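Local coordinates for protein alanine racemase (Enterococcus faecalis, PDB 3E6E) that belongs to the alanine racemase family, dimeric two-domain enzymes built from a TIM-barrel domain and a beta-rich C-terminal domain, and binds DCS, at residues 94-98 / 123-127; 109-113 / 150-155; 293-297 / 346-351. The protein carries 1 engineered substitution. Residue numbers count along the deposited sequence, not the author numbering.

Contact 1. Residues 94-98 / 123-127; sequences VPLLI and SNTPL
Residues 94-98 form the greater part of the short helix 94-99, with Ile98 N donating to Val94 O at 3.1 Å. Opposite them, 123-127 is irregular: Asn124 turns the chain with positive phi (50/0), after which Thr125, Pro126 and Leu127 run in extended conformations toward strand 129-132. The segments come nearest at Ile98 and Thr125, whose CA atoms lie 6.4 Å apart, and together they bury 230 Å².

The packing between the segments is apolar and centres on Ile98 and Leu127. Ile98, m at both chi angles, has its CA-to-CB bond sideways, but its end swings in: CD1 comes within 4.2 Å of Leu127 CA and 4.3 Å of Pro126 O. Leu127 (t, p) likewise starts sideways and bends inward, so that its CD1 meets Ile98 CD1 at 4.3 Å, Leu97 CD1 at 4.1 Å and Val94 CG1 at 4.3 Å. One methyl thus touches three residues, i, i+3 and i+4, that lie on one side of the helix. Farther out, Ile98 CG2 lies 4.3 Å from Ser123 OG. Within the loop, Ser123 OG and Thr125 OG1, either of which could donate, share a 2.7 Å hydrogen bond, although Ser123 is poorly ordered and Thr125 OG1 less surely placed.

Val94 also packs on Leu119, and Leu127 on Phe161, while Leu96 meets His6 of the second subunit. Here the helix after strand 83-85 is joined to the loop that feeds strand 129-132, a contact at the N-terminal ends of the strands in the beta/alpha (TIM) barrel.

Contact 2. Residues 109-113 / 150-155; sequences QEWLE and QAVRFV
Two helices, 109-113 and 150-155, run side by side in nearly the same direction, their axes 10.5 Å apart at closest approach and inclined by 8°. CA atoms pair at Gln109 with Ala151 (6.0 Å) and at Leu112 with Val155 (7.7 Å), and 315 Å² is buried.

Gln109 begins the contact, its CA-to-CB bond toward the partner. Its t, p side chain folds across the gap: OE1 lies 3.1 Å from Gln150 CG and 3.3 Å from Ala151 CA, while NE2 sits over one face of the Phe154 ring, 3.4 Å from CD2. OE1 is also 3.5 Å from Ala151 N, but the angle is too poor for a hydrogen bond. One turn later Leu112, in the m, t rotamer, fills the inner groove. Its CD2 packs on Val155 CG2 at 3.6 Å, and its CD1 on Ala151 CB at 4.2 Å. Glu113, whose N bonds to Gln109 O at 3.2 Å, closes the outer side, where both its CA and its CB lie 3.9 Å from Phe154 CZ. Phe154 (chi1 t) points toward helix 109-113, with its ring between Gln109 and Glu113; the same ring meets that of His158.

These helices follow the adjacent parallel strands 103-106 and 129-132 and are neighbours in the outer layer of the TIM barrel. Beneath them Leu112 rests on Val106, Ala151 on Leu131 and Val155 on Val129, so the buried residues face the strands and Gln109, Phe154 and Glu113 lie toward the outer side.

Contact 3. Residues 293-297 / 346-351; sequences HLQGF and MVAEKL
Leu294 and Phe297 form the apolar centre against one side of helix 344-351. Leu294 CD2 touches Leu351 CD1 at 3.5 Å and Val347 CG1 at 4.1 Å; Phe297 (chi1 t) directs its ring at the helix, CZ being 4.0 Å from both Met346 CB and Val347 CG2, CE1 3.5 Å from Met346 O. CA atoms come closest at His293 and Leu351 (6.1 Å). Leu294 to Phe297 is a type II beta turn, closed by a Phe297 N to Leu294 O hydrogen bond (2.9 Å), with Gly296 at its third position (83/-21); it leads into strand 298-301 of the beta-rich C-terminal domain. Val347 and Leu351 pack behind on Val358 of helix 355-361. Toward solvent, Lys350 (t, p, t, t) lays its chain along the turn: CB is 3.5 Å from Phe297 CD1, and NZ donates a very short 2.5 Å hydrogen bond to Gln295 O (both acceptor oxygens are less surely placed). His293, whose CB lies 3.9 Å from Leu351 CD1, also packs on Leu351 of the second subunit.

Contacts 1 and 2 lie on the same side of the chain's centre, both in the TIM-barrel domain: their centres are 16 Å apart, their segments alternate along the chain, and Leu127 CD2 meets Trp111 CZ3 at 4.1 Å. Contact 3 follows later, in the C-terminal domain on the other side, its centre 47 Å from each of theirs and its nearest atoms about 33 Å from contact 1 and 35 Å from contact 2. One DCS pocket has Lys40 and His169 from the TIM-barrel domain and Tyr356 from the C-terminal one, another Tyr267 and Met314, also C-terminal. Contact 3 does not reach the ligand: the Gln295 side chain is about 12 Å from a bound DCS.

Contact 1. Residues 94-98 / 123-127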
loop_
_atom_site.group_PDB
_atom_site.type_symbol
_atom_site.label_atom_id
_atom_site.label_comp_id
_atom_site.label_asym_id
_atom_site.label_seq_id
_atom_site.Cartn_x
_atom_site.Cartn_y
_atom_site.Cartn_z
ATOM N N VAL A 94 -5.468 -17.144 22.766
ATOM C CA VAL A 94 -6.784 -17.345 23.373
ATOM C C VAL A 94 -6.930 -16.485 24.635
ATOM O O VAL A 94 -7.986 -15.880 24.865
ATOM C CB VAL A 94 -7.012 -18.825 23.740
ATOM C CG1 VAL A 94 -8.439 -19.020 24.225
ATOM C CG2 VAL A 94 -6.750 -19.697 22.541
ATOM N N PRO A 95 -5.874 -16.421 25.470
ATOM C CA PRO A 95 -5.948 -15.612 26.688
ATOM C C PRO A 95 -6.185 -14.133 26.404
ATOM O O PRO A 95 -6.815 -13.441 27.201
ATOM C CB PRO A 95 -4.610 -15.896 27.388
ATOM C CG PRO A 95 -3.717 -16.330 26.301
ATOM C CD PRO A 95 -4.608 -17.173 25.427
ATOM N N LEU A 96 -5.696 -13.632 25.274
ATOM C CA LEU A 96 -5.942 -12.232 24.955
ATOM C C LEU A 96 -7.415 -12.117 24.571
ATOM O O LEU A 96 -8.089 -11.148 24.926
ATOM C CB LEU A 96 -5.053 -11.752 23.802
ATOM C CG LEU A 96 -3.531 -11.750 23.995
ATOM C CD1 LEU A 96 -2.887 -11.115 22.775
ATOM C CD2 LEU A 96 -3.134 -10.988 25.249
ATOM N N LEU A 97 -7.914 -13.118 23.849
ATOM C CA LEU A 97 -9.317 -13.148 23.449
ATOM C C LEU A 97 -10.189 -12.913 24.687
ATOM O O LEU A 97 -11.129 -12.106 24.666
ATOM C CB LEU A 97 -9.650 -14.499 22.829
ATOM C CG LEU A 97 -8.865 -14.813 21.557
ATOM C CD1 LEU A 97 -9.139 -16.227 21.085
ATOM C CD2 LEU A 97 -9.261 -13.821 20.488
ATOM N N ILE A 98 -9.859 -13.629 25.762
ATOM C CA ILE A 98 -10.565 -13.522 27.035
ATOM C C ILE A 98 -10.321 -12.125 27.614
ATOM O O ILE A 98 -11.241 -11.472 28.126
ATOM C CB ILE A 98 -10.048 -14.608 28.046
ATOM C CG1 ILE A 98 -10.335 -16.020 27.504
ATOM C CG2 ILE A 98 -10.671 -14.414 29.422
ATOM C CD1 ILE A 98 -11.803 -16.336 27.266
ATOM N N SER A 123 -13.939 -19.706 34.347
ATOM C CA SER A 123 -13.213 -18.450 34.159
ATOM C C SER A 123 -14.153 -17.246 34.203
ATOM O O SER A 123 -13.718 -16.100 34.041
ATOM C CB SER A 123 -12.469 -18.472 32.816
ATOM O OG SER A 123 -11.882 -17.213 32.516
ATOM N N ASN A 124 -15.437 -17.510 34.422
ATOM C CA ASN A 124 -16.447 -16.459 34.414
ATOM C C ASN A 124 -16.347 -15.575 33.176
ATOM O O ASN A 124 -17.122 -14.633 33.010
ATOM C CB ASN A 124 -16.341 -15.605 35.679
ATOM C CG ASN A 124 -17.231 -16.109 36.800
ATOM O OD1 ASN A 124 -17.050 -17.220 37.298
ATOM N ND2 ASN A 124 -18.198 -15.292 37.200
ATOM N N THR A 125 -15.390 -15.885 32.309
ATOM C CA THR A 125 -15.320 -15.267 30.990
ATOM C C THR A 125 -15.313 -16.321 29.887
ATOM O O THR A 125 -14.257 -16.812 29.492
ATOM C CB THR A 125 -14.068 -14.381 30.847
ATOM O OG1 THR A 125 -12.891 -15.189 30.972
ATOM C CG2 THR A 125 -14.054 -13.303 31.920
ATOM N N PRO A 126 -16.500 -16.661 29.394
ATOM C CA PRO A 126 -16.635 -17.661 28.327
ATOM C C PRO A 126 -16.040 -17.177 27.022
ATOM O O PRO A 126 -16.010 -15.978 26.756
ATOM C CB PRO A 126 -18.144 -17.841 28.196
ATOM C CG PRO A 126 -18.660 -17.464 29.543
ATOM C CD PRO A 126 -17.826 -16.261 29.887
ATOM N N LEU A 127 -15.573 -18.116 26.207
ATOM C CA LEU A 127 -14.991 -17.779 24.923
ATOM C C LEU A 127 -16.123 -17.621 23.918
ATOM O O LEU A 127 -16.706 -18.614 23.474
ATOM C CB LEU A 127 -14.037 -18.879 24.449
ATOM C CG LEU A 127 -13.373 -18.643 23.080
ATOM C CD1 LEU A 127 -12.374 -17.506 23.192
ATOM C CD2 LEU A 127 -12.675 -19.904 22.600
#

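Contact 2. Residues 109-113 / 150-155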
loop_
_atom_site.group_PDB
_atom_site.type_symbol
_atom_site.label_atom_id
_atom_site.label_comp_id
_atom_site.label_asym_id
_atom_site.label_seq_id
_atom_site.Cartn_x
_atom_site.Cartn_y
_atom_site.Cartn_z
ATOM N N GLN A 109 -12.611 -28.609 14.324
ATOM C CA GLN A 109 -12.857 -29.272 15.603
ATOM C C GLN A 109 -11.560 -29.279 16.378
ATOM O O GLN A 109 -11.534 -28.982 17.569
ATOM C CB GLN A 109 -13.331 -30.713 15.361
ATOM C CG GLN A 109 -13.771 -31.497 16.600
ATOM C CD GLN A 109 -14.972 -30.880 17.293
ATOM O OE1 GLN A 109 -16.015 -30.649 16.671
ATOM N NE2 GLN A 109 -14.830 -30.608 18.589
ATOM N N GLU A 110 -10.479 -29.612 15.686
ATOM C CA GLU A 110 -9.165 -29.654 16.304
ATOM C C GLU A 110 -8.906 -28.425 17.182
ATOM O O GLU A 110 -8.589 -28.562 18.371
ATOM C CB GLU A 110 -8.079 -29.794 15.222
ATOM C CG GLU A 110 -8.459 -29.293 13.820
ATOM C CD GLU A 110 -9.237 -30.315 12.978
ATOM O OE1 GLU A 110 -10.484 -30.380 13.084
ATOM O OE2 GLU A 110 -8.597 -31.059 12.202
ATOM N N TRP A 111 -9.065 -27.234 16.599
ATOM C CA TRP A 111 -8.851 -25.966 17.307
ATOM C C TRP A 111 -9.642 -25.895 18.615
ATOM O O TRP A 111 -9.074 -25.693 19.691
ATOM C CB TRP A 111 -9.265 -24.779 16.418
ATOM C CG TRP A 111 -8.791 -23.411 16.900
ATOM C CD1 TRP A 111 -7.602 -22.804 16.601
ATOM C CD2 TRP A 111 -9.500 -22.494 17.754
ATOM N NE1 TRP A 111 -7.529 -21.572 17.209
ATOM C CE2 TRP A 111 -8.678 -21.356 17.922
ATOM C CE3 TRP A 111 -10.747 -22.524 18.388
ATOM C CZ2 TRP A 111 -9.062 -20.255 18.700
ATOM C CZ3 TRP A 111 -11.130 -21.425 19.164
ATOM C CH2 TRP A 111 -10.286 -20.305 19.311
ATOM N N LEU A 112 -10.957 -26.045 18.502
ATOM C CA LEU A 112 -11.861 -25.997 19.648
ATOM C C LEU A 112 -11.407 -26.834 20.847
ATOM O O LEU A 112 -11.283 -26.323 21.959
ATOM C CB LEU A 112 -13.261 -26.445 19.218
ATOM C CG LEU A 112 -14.184 -25.406 18.590
ATOM C CD1 LEU A 112 -15.396 -26.090 17.981
ATOM C CD2 LEU A 112 -14.603 -24.410 19.653
ATOM N N GLU A 113 -11.167 -28.121 20.618
ATOM C CA GLU A 113 -10.742 -29.004 21.696
ATOM C C GLU A 113 -9.369 -28.608 22.217
ATOM O O GLU A 113 -8.972 -28.989 23.322
ATOM C CB GLU A 113 -10.745 -30.463 21.229
ATOM C CG GLU A 113 -9.761 -30.809 20.142
ATOM C CD GLU A 113 -10.178 -32.066 19.404
ATOM O OE1 GLU A 113 -9.362 -32.618 18.630
ATOM O OE2 GLU A 113 -11.340 -32.496 19.595
ATOM N N GLN A 150 -21.346 -31.584 15.140
ATOM C CA GLN A 150 -20.328 -32.073 16.062
ATOM C C GLN A 150 -19.661 -30.894 16.770
ATOM O O GLN A 150 -19.441 -30.924 17.983
ATOM C CB GLN A 150 -19.282 -32.910 15.294
ATOM C CG GLN A 150 -17.917 -32.994 15.968
ATOM C CD GLN A 150 -16.910 -33.849 15.205
ATOM O OE1 GLN A 150 -16.638 -33.615 14.019
ATOM N NE2 GLN A 150 -16.342 -34.842 15.890
ATOM N N ALA A 151 -19.349 -29.856 16.005
ATOM C CA ALA A 151 -18.706 -28.672 16.551
ATOM C C ALA A 151 -19.641 -28.001 17.549
ATOM O O ALA A 151 -19.253 -27.653 18.665
ATOM C CB ALA A 151 -18.367 -27.709 15.426
ATOM N N VAL A 152 -20.885 -27.825 17.133
ATOM C CA VAL A 152 -21.875 -27.200 17.981
ATOM C C VAL A 152 -22.095 -27.964 19.297
ATOM O O VAL A 152 -21.887 -27.422 20.386
ATOM C CB VAL A 152 -23.207 -27.063 17.219
ATOM C CG1 VAL A 152 -24.283 -26.508 18.140
ATOM C CG2 VAL A 152 -23.019 -26.146 16.022
ATOM N N ARG A 153 -22.497 -29.227 19.194
ATOM C CA ARG A 153 -22.762 -30.041 20.376
ATOM C C ARG A 153 -21.570 -30.037 21.319
ATOM O O ARG A 153 -21.713 -30.220 22.526
ATOM C CB ARG A 153 -23.099 -31.476 19.966
ATOM C CG ARG A 153 -23.942 -32.227 20.982
ATOM C CD ARG A 153 -24.490 -33.508 20.379
ATOM N NE ARG A 153 -23.423 -34.453 20.068
ATOM C CZ ARG A 153 -22.634 -35.022 20.979
ATOM N NH1 ARG A 153 -22.785 -34.747 22.270
ATOM N NH2 ARG A 153 -21.696 -35.879 20.596
ATOM N N PHE A 154 -20.388 -29.814 20.764
ATOM C CA PHE A 154 -19.190 -29.794 21.576
ATOM C C PHE A 154 -19.117 -28.481 22.324
ATOM O O PHE A 154 -18.958 -28.456 23.534
ATOM C CB PHE A 154 -17.956 -29.979 20.692
ATOM C CG PHE A 154 -16.671 -30.036 21.456
ATOM C CD1 PHE A 154 -16.062 -28.871 21.907
ATOM C CD2 PHE A 154 -16.069 -31.257 21.737
ATOM C CE1 PHE A 154 -14.864 -28.923 22.629
ATOM C CE2 PHE A 154 -14.873 -31.323 22.460
ATOM C CZ PHE A 154 -14.270 -30.159 22.906
ATOM N N VAL A 155 -19.244 -27.384 21.592
ATOM C CA VAL A 155 -19.178 -26.064 22.190
ATOM C C VAL A 155 -20.230 -25.851 23.266
ATOM O O VAL A 155 -19.926 -25.319 24.332
ATOM C CB VAL A 155 -19.319 -24.991 21.114
ATOM C CG1 VAL A 155 -19.559 -23.638 21.752
ATOM C CG2 VAL A 155 -18.059 -24.966 20.270
#

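Contact 3. Residues 293-297 / 346-351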
loop_
_atom_site.group_PDB
_atom_site.type_symbol
_atom_site.label_atom_id
_atom_site.label_comp_id
_atom_site.label_asym_id
_atom_site.label_seq_id
_atom_site.Cartn_x
_atom_site.Cartn_y
_atom_site.Cartn_z
ATOM N N HIS A 293 0.141 2.067 -13.294
ATOM C CA HIS A 293 -0.820 1.914 -14.378
ATOM C C HIS A 293 -1.877 2.989 -14.427
ATOM O O HIS A 293 -2.877 2.845 -15.127
ATOM C CB HIS A 293 -1.497 0.563 -14.322
ATOM C CG HIS A 293 -0.666 -0.540 -14.881
ATOM N ND1 HIS A 293 0.325 -1.163 -14.156
ATOM C CD2 HIS A 293 -0.667 -1.118 -16.104
ATOM C CE1 HIS A 293 0.898 -2.083 -14.911
ATOM N NE2 HIS A 293 0.315 -2.076 -16.096
ATOM N N LEU A 294 -1.678 4.070 -13.693
ATOM C CA LEU A 294 -2.675 5.117 -13.735
ATOM C C LEU A 294 -2.348 6.122 -14.828
ATOM O O LEU A 294 -3.060 7.121 -14.988
ATOM C CB LEU A 294 -2.797 5.812 -12.371
ATOM C CG LEU A 294 -3.556 5.021 -11.301
ATOM C CD1 LEU A 294 -3.454 5.728 -9.984
ATOM C CD2 LEU A 294 -4.997 4.883 -11.683
ATOM N N GLN A 295 -1.265 5.877 -15.565
ATOM C CA GLN A 295 -0.899 6.774 -16.662
ATOM C C GLN A 295 -2.080 6.871 -17.606
ATOM O O GLN A 295 -2.820 5.903 -17.781
ATOM C CB GLN A 295 0.265 6.235 -17.479
ATOM C CG GLN A 295 1.623 6.355 -16.875
ATOM C CD GLN A 295 2.696 5.924 -17.853
ATOM O OE1 GLN A 295 2.952 6.591 -18.860
ATOM N NE2 GLN A 295 3.322 4.791 -17.569
ATOM N N GLY A 296 -2.239 8.024 -18.241
ATOM C CA GLY A 296 -3.340 8.192 -19.172
ATOM C C GLY A 296 -4.613 8.550 -18.441
ATOM O O GLY A 296 -5.555 9.075 -19.039
ATOM N N PHE A 297 -4.652 8.245 -17.145
ATOM C CA PHE A 297 -5.815 8.568 -16.336
ATOM C C PHE A 297 -5.749 10.091 -16.204
ATOM O O PHE A 297 -4.665 10.668 -16.236
ATOM C CB PHE A 297 -5.716 7.905 -14.951
ATOM C CG PHE A 297 -7.028 7.837 -14.210
ATOM C CD1 PHE A 297 -8.002 6.913 -14.580
ATOM C CD2 PHE A 297 -7.292 8.695 -13.143
ATOM C CE1 PHE A 297 -9.221 6.840 -13.898
ATOM C CE2 PHE A 297 -8.506 8.636 -12.454
ATOM C CZ PHE A 297 -9.473 7.709 -12.828
ATOM N N MET A 346 -13.774 4.396 -11.136
ATOM C CA MET A 346 -13.015 4.809 -12.309
ATOM C C MET A 346 -11.557 4.433 -12.099
ATOM O O MET A 346 -10.910 3.873 -12.995
ATOM C CB MET A 346 -13.163 6.305 -12.512
ATOM C CG MET A 346 -14.498 6.686 -13.100
ATOM S SD MET A 346 -14.902 8.408 -12.799
ATOM C CE MET A 346 -13.805 9.216 -14.004
ATOM N N VAL A 347 -11.049 4.714 -10.901
ATOM C CA VAL A 347 -9.673 4.376 -10.580
ATOM C C VAL A 347 -9.476 2.864 -10.661
ATOM O O VAL A 347 -8.459 2.379 -11.173
ATOM C CB VAL A 347 -9.300 4.835 -9.167
ATOM C CG1 VAL A 347 -7.896 4.361 -8.825
ATOM C CG2 VAL A 347 -9.395 6.349 -9.076
ATOM N N ALA A 348 -10.452 2.123 -10.142
ATOM C CA ALA A 348 -10.394 0.663 -10.141
ATOM C C ALA A 348 -10.416 0.133 -11.563
ATOM O O ALA A 348 -9.641 -0.752 -11.922
ATOM C CB ALA A 348 -11.576 0.093 -9.354
ATOM N N GLU A 349 -11.313 0.677 -12.376
ATOM C CA GLU A 349 -11.421 0.233 -13.751
ATOM C C GLU A 349 -10.155 0.502 -14.547
ATOM O O GLU A 349 -9.738 -0.337 -15.337
ATOM C CB GLU A 349 -12.636 0.869 -14.423
ATOM C CG GLU A 349 -13.924 0.271 -13.908
ATOM C CD GLU A 349 -15.153 0.870 -14.533
ATOM O OE1 GLU A 349 -16.256 0.426 -14.157
ATOM O OE2 GLU A 349 -15.036 1.779 -15.386
ATOM N N LYS A 350 -9.531 1.655 -14.331
ATOM C CA LYS A 350 -8.303 1.991 -15.039
ATOM C C LYS A 350 -7.191 1.073 -14.567
ATOM O O LYS A 350 -6.263 0.772 -15.310
ATOM C CB LYS A 350 -7.911 3.441 -14.761
ATOM C CG LYS A 350 -6.488 3.795 -15.174
ATOM C CD LYS A 350 -6.314 3.843 -16.688
ATOM C CE LYS A 350 -4.837 3.978 -17.060
ATOM N NZ LYS A 350 -4.661 4.411 -18.470
ATOM N N LEU A 351 -7.298 0.635 -13.319
ATOM C CA LEU A 351 -6.313 -0.254 -12.714
ATOM C C LEU A 351 -6.650 -1.727 -12.997
ATOM O O LEU A 351 -5.853 -2.622 -12.731
ATOM C CB LEU A 351 -6.255 0.020 -11.205
ATOM C CG LEU A 351 -4.963 0.606 -10.620
ATOM C CD1 LEU A 351 -4.224 1.448 -11.655
ATOM C CD2 LEU A 351 -5.304 1.434 -9.407
#